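Local coordinates for putative diflavin flavoprotein A 3 (Synechocystis sp., PDB 6H0C), which probably passes electrons from NADH to oxygen, reducing it to water, this chain being its flavodiiron core of metallo-beta-lactamase-like and flavodoxin-like domains, at residues A11-V16 and L138-E143; I261-Y266 and G313-G318. All coordinates share one frame; numbering follows the deposited sequence.

The two contacts belong to different domains of the flavodiiron core and come in series along the chain, interaction 1 closing before interaction 2 opens. Interaction 1 ties the turn between strands 4-11 and 14-21 to the turn between strands 135-137 and 143-148, so it links the two mixed sheets of the metallo-beta-lactamase-like domain. Interaction 2 pairs the C-terminal ends of strands 257-262 and 309-313 in the parallel sheet of the flavodoxin-like domain. The centres of interactions 1 and 2 are about 40 Å apart, on opposite sides of the chain's centre; between interactions 1 and 2 the nearest atoms are about 21 Å apart. They share no strand or helix, and each lies within its own domain, so neither contact joins the two domains.

Interaction 1 of 2, residues A11-V16 and L138-E143; sequences AVDTTV and LGRGHE
Asp13 carries the polar part of this contact, offering one carboxylate oxygen to His142 and the other to Arg140. Its CG, anti to the carbonyl carbon (chi1 -54°), sits between the two donors. NE2 of His142 donates to OD2 of Asp13 over 2.7 Å, with an N-H...O angle of 159°; the acceptor lies close to the imidazole plane and uses its anti lone pair, while the carboxylate is turned 67° from the ring. NH2 of Arg140 reaches OD1 of Asp13 at 3.0 Å in a salt bridge, the oxygen near the guanidinium plane but approached from above the carboxylate plane. Two grips on separate oxygens would restrain rotation of the carboxylate.

Both segments form turns between strands. Ala11 to Thr14 form a type II turn joining strands 4-11 and 14-21, and Gly139 to His142 a type I' turn ahead of strand 143-148, so the contact bridges the two sheets of the metallo-beta-lactamase-like fold. Within the first turn, Thr14 OG1 donates to Val12 O at 2.8 Å, from above the carbonyl plane.

Val12 O lies at the imidazole edge, 3.3 Å from CE1 of His142; CG2 of Val12 approaches the same CE1 at 4.1 Å. On the ring's other nitrogen, ND1 is hydrogen-bonded to Asp162 OD2, giving buried His142 a carboxylate at each nitrogen, which would probably favour its protonated form.

Interaction 2 of 2, residues I261-Y266 and G313-G318; sequences IYASAY and GSPTLG
At the C-terminal edge of the parallel sheet in the flavodoxin-like domain, Tyr262 and Gly313 form a parallel bridge between strands 257-262 and 309-313, just where both strands give way to loops. Their CA atoms are 4.5 Å apart. Gly313 N donates to Ile261 O over 2.9 Å, with an N-H...O angle of 155°. The return bond, from Ala263 N to Gly313 O at 3.1 Å, is weak: its angle is only 121°. The same Gly313 oxygen also receives a CA-H...O contact from CA of Tyr262 at 3.4 Å, so the last strand residue, Tyr262, and the first loop residue, Ala263, both approach one acceptor as the pairing ends.

In the doubly wound flavodoxin fold, loops following the C-terminal ends of strands such as these characteristically line the FMN site. Here residues 263-266 lead toward helix 268-281, while the loop at 314-318 runs on toward helix 323-335, consistent with that layout.

Past the bridge, side chains take over from the backbone. CB of Ala263 points toward the second segment and meets CD of Pro315 at 3.3 Å, tighter than usual for two carbons, with CG of the same ring at 4.1 Å. Ile325 of helix 323-335 also touches Ala263. Tyr262 takes part chiefly through its backbone and CB; the far end of its side chain leads away from 313-318. Within the second loop, OG of Ser314 is anti to its backbone N (chi1 178°), which puts the hydroxyl on the carbonyl side of the residue, where OG donates to Pro315 O at 2.8 Å, in the carbonyl plane and on a lone pair.

Interaction 1 of 2, residues A11-V16 and L138-E143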
ATOM      1  N   ALA A  11      -8.750 -15.692 -18.682  1.00 27.49           N
ATOM      2  CA  ALA A  11      -7.705 -16.386 -19.428  1.00 27.22           C
ATOM      3  C   ALA A  11      -7.855 -17.874 -19.129  1.00 27.87           C
ATOM      4  O   ALA A  11      -8.701 -18.245 -18.314  1.00 28.83           O
ATOM      5  CB  ALA A  11      -6.320 -15.869 -19.043  1.00 25.21           C
ATOM      6  N   VAL A  12      -7.064 -18.727 -19.778  1.00 31.06           N
ATOM      7  CA  VAL A  12      -7.220 -20.166 -19.564  1.00 34.77           C
ATOM      8  C   VAL A  12      -7.050 -20.503 -18.088  1.00 32.41           C
ATOM      9  O   VAL A  12      -6.091 -20.067 -17.444  1.00 30.21           O
ATOM     10  CB  VAL A  12      -6.226 -21.013 -20.398  1.00 33.35           C
ATOM     11  CG1 VAL A  12      -6.576 -20.935 -21.867  1.00 39.82           C
ATOM     12  CG2 VAL A  12      -4.798 -20.565 -20.165  1.00 37.98           C
ATOM     13  N   ASP A  13      -8.010 -21.260 -17.561  1.00 30.65           N
ATOM     14  CA  ASP A  13      -7.996 -21.707 -16.171  1.00 31.31           C
ATOM     15  C   ASP A  13      -8.081 -20.555 -15.165  1.00 30.00           C
ATOM     16  O   ASP A  13      -7.930 -20.768 -13.963  1.00 31.51           O
ATOM     17  CB  ASP A  13      -6.733 -22.532 -15.897  1.00 34.07           C
ATOM     18  CG  ASP A  13      -6.565 -23.678 -16.880  1.00 36.45           C
ATOM     19  OD1 ASP A  13      -7.536 -24.443 -17.080  1.00 35.96           O
ATOM     20  OD2 ASP A  13      -5.467 -23.797 -17.468  1.00 34.72           O
ATOM     21  N   THR A  14      -8.343 -19.346 -15.646  1.00 26.69           N
ATOM     22  CA  THR A  14      -8.240 -18.180 -14.781  1.00 27.95           C
ATOM     23  C   THR A  14      -9.516 -17.350 -14.720  1.00 30.68           C
ATOM     24  O   THR A  14     -10.078 -16.952 -15.746  1.00 28.36           O
ATOM     25  CB  THR A  14      -7.089 -17.262 -15.224  1.00 32.95           C
ATOM     26  OG1 THR A  14      -5.906 -18.038 -15.468  1.00 29.69           O
ATOM     27  CG2 THR A  14      -6.813 -16.212 -14.149  1.00 34.48           C
ATOM     28  N   THR A  15      -9.943 -17.068 -13.494  1.00 29.37           N
ATOM     29  CA  THR A  15     -11.156 -16.306 -13.250  1.00 28.59           C
ATOM     30  C   THR A  15     -10.885 -15.146 -12.297  1.00 29.73           C
ATOM     31  O   THR A  15     -10.111 -15.293 -11.348  1.00 27.60           O
ATOM     32  CB  THR A  15     -12.247 -17.204 -12.653  1.00 35.07           C
ATOM     33  OG1 THR A  15     -12.379 -18.382 -13.462  1.00 42.34           O
ATOM     34  CG2 THR A  15     -13.582 -16.465 -12.574  1.00 29.41           C
ATOM     35  N   VAL A  16     -11.507 -13.994 -12.553  1.00 26.32           N
ATOM     36  CA  VAL A  16     -11.458 -12.893 -11.586  1.00 25.92           C
ATOM     37  C   VAL A  16     -12.770 -12.775 -10.798  1.00 26.53           C
ATOM     38  O   VAL A  16     -13.870 -12.972 -11.328  1.00 28.08           O
ATOM     39  CB  VAL A  16     -11.155 -11.538 -12.254  1.00 21.50           C
ATOM     40  CG1 VAL A  16     -12.313 -11.104 -13.137  1.00 21.52           C
ATOM     41  CG2 VAL A  16     -10.893 -10.487 -11.191  1.00 22.30           C
ATOM     42  N   LEU A 138       1.435 -24.852 -10.998  1.00 34.57           N
ATOM     43  CA  LEU A 138       0.041 -25.263 -10.818  1.00 33.62           C
ATOM     44  C   LEU A 138      -0.358 -26.310 -11.852  1.00 34.12           C
ATOM     45  O   LEU A 138      -1.498 -26.768 -11.873  1.00 37.54           O
ATOM     46  CB  LEU A 138      -0.904 -24.062 -10.914  1.00 28.68           C
ATOM     47  CG  LEU A 138      -0.630 -22.915  -9.937  1.00 33.63           C
ATOM     48  CD1 LEU A 138      -1.672 -21.798 -10.059  1.00 29.26           C
ATOM     49  CD2 LEU A 138      -0.545 -23.435  -8.505  1.00 36.33           C
ATOM     50  N   GLY A 139       0.587 -26.674 -12.713  1.00 34.10           N
ATOM     51  CA  GLY A 139       0.319 -27.597 -13.800  1.00 36.56           C
ATOM     52  C   GLY A 139      -0.213 -26.874 -15.024  1.00 41.35           C
ATOM     53  O   GLY A 139      -0.586 -25.701 -14.944  1.00 39.00           O
ATOM     54  N   ARG A 140      -0.231 -27.565 -16.162  1.00 39.30           N
ATOM     55  CA  ARG A 140      -0.835 -27.030 -17.378  1.00 36.93           C
ATOM     56  C   ARG A 140      -0.167 -25.736 -17.861  1.00 42.38           C
ATOM     57  O   ARG A 140      -0.805 -24.899 -18.510  1.00 45.20           O
ATOM     58  CB  ARG A 140      -2.338 -26.807 -17.159  1.00 33.37           C
ATOM     59  CG  ARG A 140      -3.190 -27.996 -17.581  1.00 45.14           C
ATOM     60  CD  ARG A 140      -4.179 -28.443 -16.515  1.00 47.15           C
ATOM     61  NE  ARG A 140      -5.417 -27.680 -16.560  1.00 45.41           N
ATOM     62  CZ  ARG A 140      -6.556 -28.074 -16.002  1.00 44.77           C
ATOM     63  NH1 ARG A 140      -6.624 -29.235 -15.365  1.00 46.95           N
ATOM     64  NH2 ARG A 140      -7.631 -27.304 -16.083  1.00 37.91           N
ATOM     65  N   GLY A 141       1.121 -25.586 -17.555  1.00 38.93           N
ATOM     66  CA  GLY A 141       1.893 -24.451 -18.033  1.00 36.63           C
ATOM     67  C   GLY A 141       1.873 -23.238 -17.113  1.00 38.89           C
ATOM     68  O   GLY A 141       2.581 -22.258 -17.365  1.00 35.06           O
ATOM     69  N   HIS A 142       1.057 -23.293 -16.059  1.00 31.50           N
ATOM     70  CA  HIS A 142       0.994 -22.210 -15.080  1.00 31.56           C
ATOM     71  C   HIS A 142       2.127 -22.358 -14.070  1.00 35.06           C
ATOM     72  O   HIS A 142       1.886 -22.645 -12.889  1.00 34.68           O
ATOM     73  CB  HIS A 142      -0.358 -22.195 -14.346  1.00 31.91           C
ATOM     74  CG  HIS A 142      -1.551 -22.084 -15.253  1.00 35.39           C
ATOM     75  ND1 HIS A 142      -2.082 -20.873 -15.647  1.00 31.61           N
ATOM     76  CD2 HIS A 142      -2.319 -23.040 -15.836  1.00 31.95           C
ATOM     77  CE1 HIS A 142      -3.122 -21.086 -16.436  1.00 32.46           C
ATOM     78  NE2 HIS A 142      -3.286 -22.391 -16.565  1.00 34.33           N
ATOM     79  N   GLU A 143       3.366 -22.194 -14.527  1.00 33.71           N
ATOM     80  CA  GLU A 143       4.470 -22.194 -13.582  1.00 35.37           C
ATOM     81  C   GLU A 143       4.755 -20.762 -13.185  1.00 30.07           C
ATOM     82  O   GLU A 143       5.441 -20.024 -13.892  1.00 32.04           O
ATOM     83  CB  GLU A 143       5.729 -22.857 -14.134  1.00 41.80           C
ATOM     84  CG  GLU A 143       6.739 -23.095 -13.013  1.00 55.99           C
ATOM     85  CD  GLU A 143       7.977 -23.839 -13.458  1.00 74.87           C
ATOM     86  OE1 GLU A 143       8.078 -24.163 -14.662  1.00 85.22           O
ATOM     87  OE2 GLU A 143       8.851 -24.100 -12.597  1.00 76.53           O
TER

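Interaction 2 of 2, residues I261-Y266 and G313-G318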
ATOM      1  N   ILE A 261       8.475  10.031   8.161  1.00 24.78           N
ATOM      2  CA  ILE A 261       8.666   8.838   8.970  1.00 25.48           C
ATOM      3  C   ILE A 261       7.405   8.546   9.779  1.00 27.76           C
ATOM      4  O   ILE A 261       7.036   9.343  10.646  1.00 27.89           O
ATOM      5  CB  ILE A 261       9.872   9.022   9.921  1.00 23.47           C
ATOM      6  CG1 ILE A 261      11.137   9.298   9.101  1.00 24.07           C
ATOM      7  CG2 ILE A 261      10.016   7.818  10.837  1.00 27.17           C
ATOM      8  CD1 ILE A 261      12.309   9.820   9.903  1.00 34.47           C
ATOM      9  N   TYR A 262       6.727   7.434   9.497  1.00 20.08           N
ATOM     10  CA  TYR A 262       5.572   7.066  10.318  1.00 21.78           C
ATOM     11  C   TYR A 262       5.720   5.667  10.918  1.00 26.85           C
ATOM     12  O   TYR A 262       6.515   4.858  10.444  1.00 26.96           O
ATOM     13  CB  TYR A 262       4.272   7.184   9.517  1.00 22.70           C
ATOM     14  CG  TYR A 262       4.228   6.437   8.204  1.00 27.43           C
ATOM     15  CD1 TYR A 262       3.864   5.106   8.156  1.00 31.51           C
ATOM     16  CD2 TYR A 262       4.518   7.080   7.003  1.00 29.20           C
ATOM     17  CE1 TYR A 262       3.810   4.424   6.949  1.00 35.70           C
ATOM     18  CE2 TYR A 262       4.459   6.411   5.798  1.00 30.58           C
ATOM     19  CZ  TYR A 262       4.101   5.081   5.774  1.00 35.73           C
ATOM     20  OH  TYR A 262       4.038   4.397   4.573  1.00 38.22           O
ATOM     21  N   ALA A 263       4.958   5.393  11.972  1.00 25.61           N
ATOM     22  CA  ALA A 263       5.229   4.241  12.828  1.00 24.81           C
ATOM     23  C   ALA A 263       5.020   2.887  12.145  1.00 27.95           C
ATOM     24  O   ALA A 263       5.842   1.981  12.303  1.00 27.65           O
ATOM     25  CB  ALA A 263       4.377   4.323  14.077  1.00 28.94           C
ATOM     26  N   SER A 264       3.924   2.740  11.402  1.00 23.57           N
ATOM     27  CA  SER A 264       3.646   1.484  10.705  1.00 27.19           C
ATOM     28  C   SER A 264       2.686   1.677   9.529  1.00 29.06           C
ATOM     29  O   SER A 264       2.091   2.752   9.362  1.00 27.55           O
ATOM     30  CB  SER A 264       3.076   0.453  11.675  1.00 28.78           C
ATOM     31  OG  SER A 264       1.750   0.798  12.018  1.00 31.53           O
ATOM     32  N   ALA A 265       2.530   0.621   8.732  1.00 26.63           N
ATOM     33  CA  ALA A 265       1.858   0.706   7.432  1.00 28.02           C
ATOM     34  C   ALA A 265       0.349   0.872   7.524  1.00 29.21           C
ATOM     35  O   ALA A 265      -0.270   1.457   6.644  1.00 31.15           O
ATOM     36  CB  ALA A 265       2.179  -0.537   6.598  1.00 27.40           C
ATOM     37  N   TYR A 266      -0.241   0.331   8.576  1.00 27.76           N
ATOM     38  CA  TYR A 266      -1.687   0.246   8.656  1.00 35.45           C
ATOM     39  C   TYR A 266      -2.132   0.795  10.013  1.00 39.20           C
ATOM     40  O   TYR A 266      -1.487   0.544  11.024  1.00 45.20           O
ATOM     41  CB  TYR A 266      -2.139  -1.214   8.432  1.00 37.06           C
ATOM     42  CG  TYR A 266      -3.641  -1.420   8.378  1.00 46.38           C
ATOM     43  CD1 TYR A 266      -4.373  -1.096   7.236  1.00 50.65           C
ATOM     44  CD2 TYR A 266      -4.331  -1.940   9.473  1.00 47.69           C
ATOM     45  CE1 TYR A 266      -5.748  -1.280   7.194  1.00 55.96           C
ATOM     46  CE2 TYR A 266      -5.696  -2.127   9.440  1.00 47.98           C
ATOM     47  CZ  TYR A 266      -6.402  -1.799   8.302  1.00 57.88           C
ATOM     48  OH  TYR A 266      -7.766  -1.990   8.279  1.00 63.09           O
ATOM     49  N   GLY A 313       5.279  10.768  12.421  1.00 22.43           N
ATOM     50  CA  GLY A 313       3.907  10.418  12.749  1.00 22.14           C
ATOM     51  C   GLY A 313       3.909   9.207  13.664  1.00 27.60           C
ATOM     52  O   GLY A 313       4.527   8.185  13.353  1.00 25.43           O
ATOM     53  N   SER A 314       3.225   9.303  14.799  1.00 26.79           N
ATOM     54  CA  SER A 314       3.289   8.219  15.775  1.00 26.15           C
ATOM     55  C   SER A 314       1.993   8.051  16.555  1.00 28.78           C
ATOM     56  O   SER A 314       1.380   9.033  16.966  1.00 28.49           O
ATOM     57  CB  SER A 314       4.456   8.457  16.754  1.00 25.96           C
ATOM     58  OG  SER A 314       4.521   7.452  17.750  1.00 24.96           O
ATOM     59  N   PRO A 315       1.574   6.794  16.765  1.00 33.27           N
ATOM     60  CA  PRO A 315       0.537   6.507  17.756  1.00 27.32           C
ATOM     61  C   PRO A 315       1.147   6.507  19.157  1.00 29.57           C
ATOM     62  O   PRO A 315       2.365   6.678  19.306  1.00 29.70           O
ATOM     63  CB  PRO A 315       0.060   5.112  17.367  1.00 26.33           C
ATOM     64  CG  PRO A 315       1.316   4.456  16.845  1.00 29.64           C
ATOM     65  CD  PRO A 315       2.078   5.563  16.123  1.00 30.64           C
ATOM     66  N   THR A 316       0.315   6.308  20.170  1.00 28.39           N
ATOM     67  CA  THR A 316       0.812   6.164  21.530  1.00 32.87           C
ATOM     68  C   THR A 316       0.406   4.799  22.075  1.00 40.86           C
ATOM     69  O   THR A 316      -0.774   4.435  22.060  1.00 41.07           O
ATOM     70  CB  THR A 316       0.287   7.276  22.439  1.00 35.69           C
ATOM     71  OG1 THR A 316       0.706   8.544  21.915  1.00 33.48           O
ATOM     72  CG2 THR A 316       0.830   7.103  23.860  1.00 37.70           C
ATOM     73  N   LEU A 317       1.394   4.037  22.529  1.00 40.31           N
ATOM     74  CA  LEU A 317       1.159   2.674  22.986  1.00 49.97           C
ATOM     75  C   LEU A 317       1.665   2.529  24.411  1.00 54.16           C
ATOM     76  O   LEU A 317       2.873   2.530  24.652  1.00 55.80           O
ATOM     77  CB  LEU A 317       1.840   1.658  22.060  1.00 50.05           C
ATOM     78  CG  LEU A 317       1.474   1.750  20.572  1.00 62.03           C
ATOM     79  CD1 LEU A 317       2.262   0.740  19.744  1.00 67.78           C
ATOM     80  CD2 LEU A 317      -0.026   1.582  20.343  1.00 61.23           C
ATOM     81  N   GLY A 318       0.735   2.419  25.353  1.00 54.53           N
ATOM     82  CA  GLY A 318       1.087   2.378  26.759  1.00 49.89           C
ATOM     83  C   GLY A 318       1.804   3.635  27.212  1.00 46.75           C
ATOM     84  O   GLY A 318       2.787   3.569  27.949  1.00 53.85           O
TER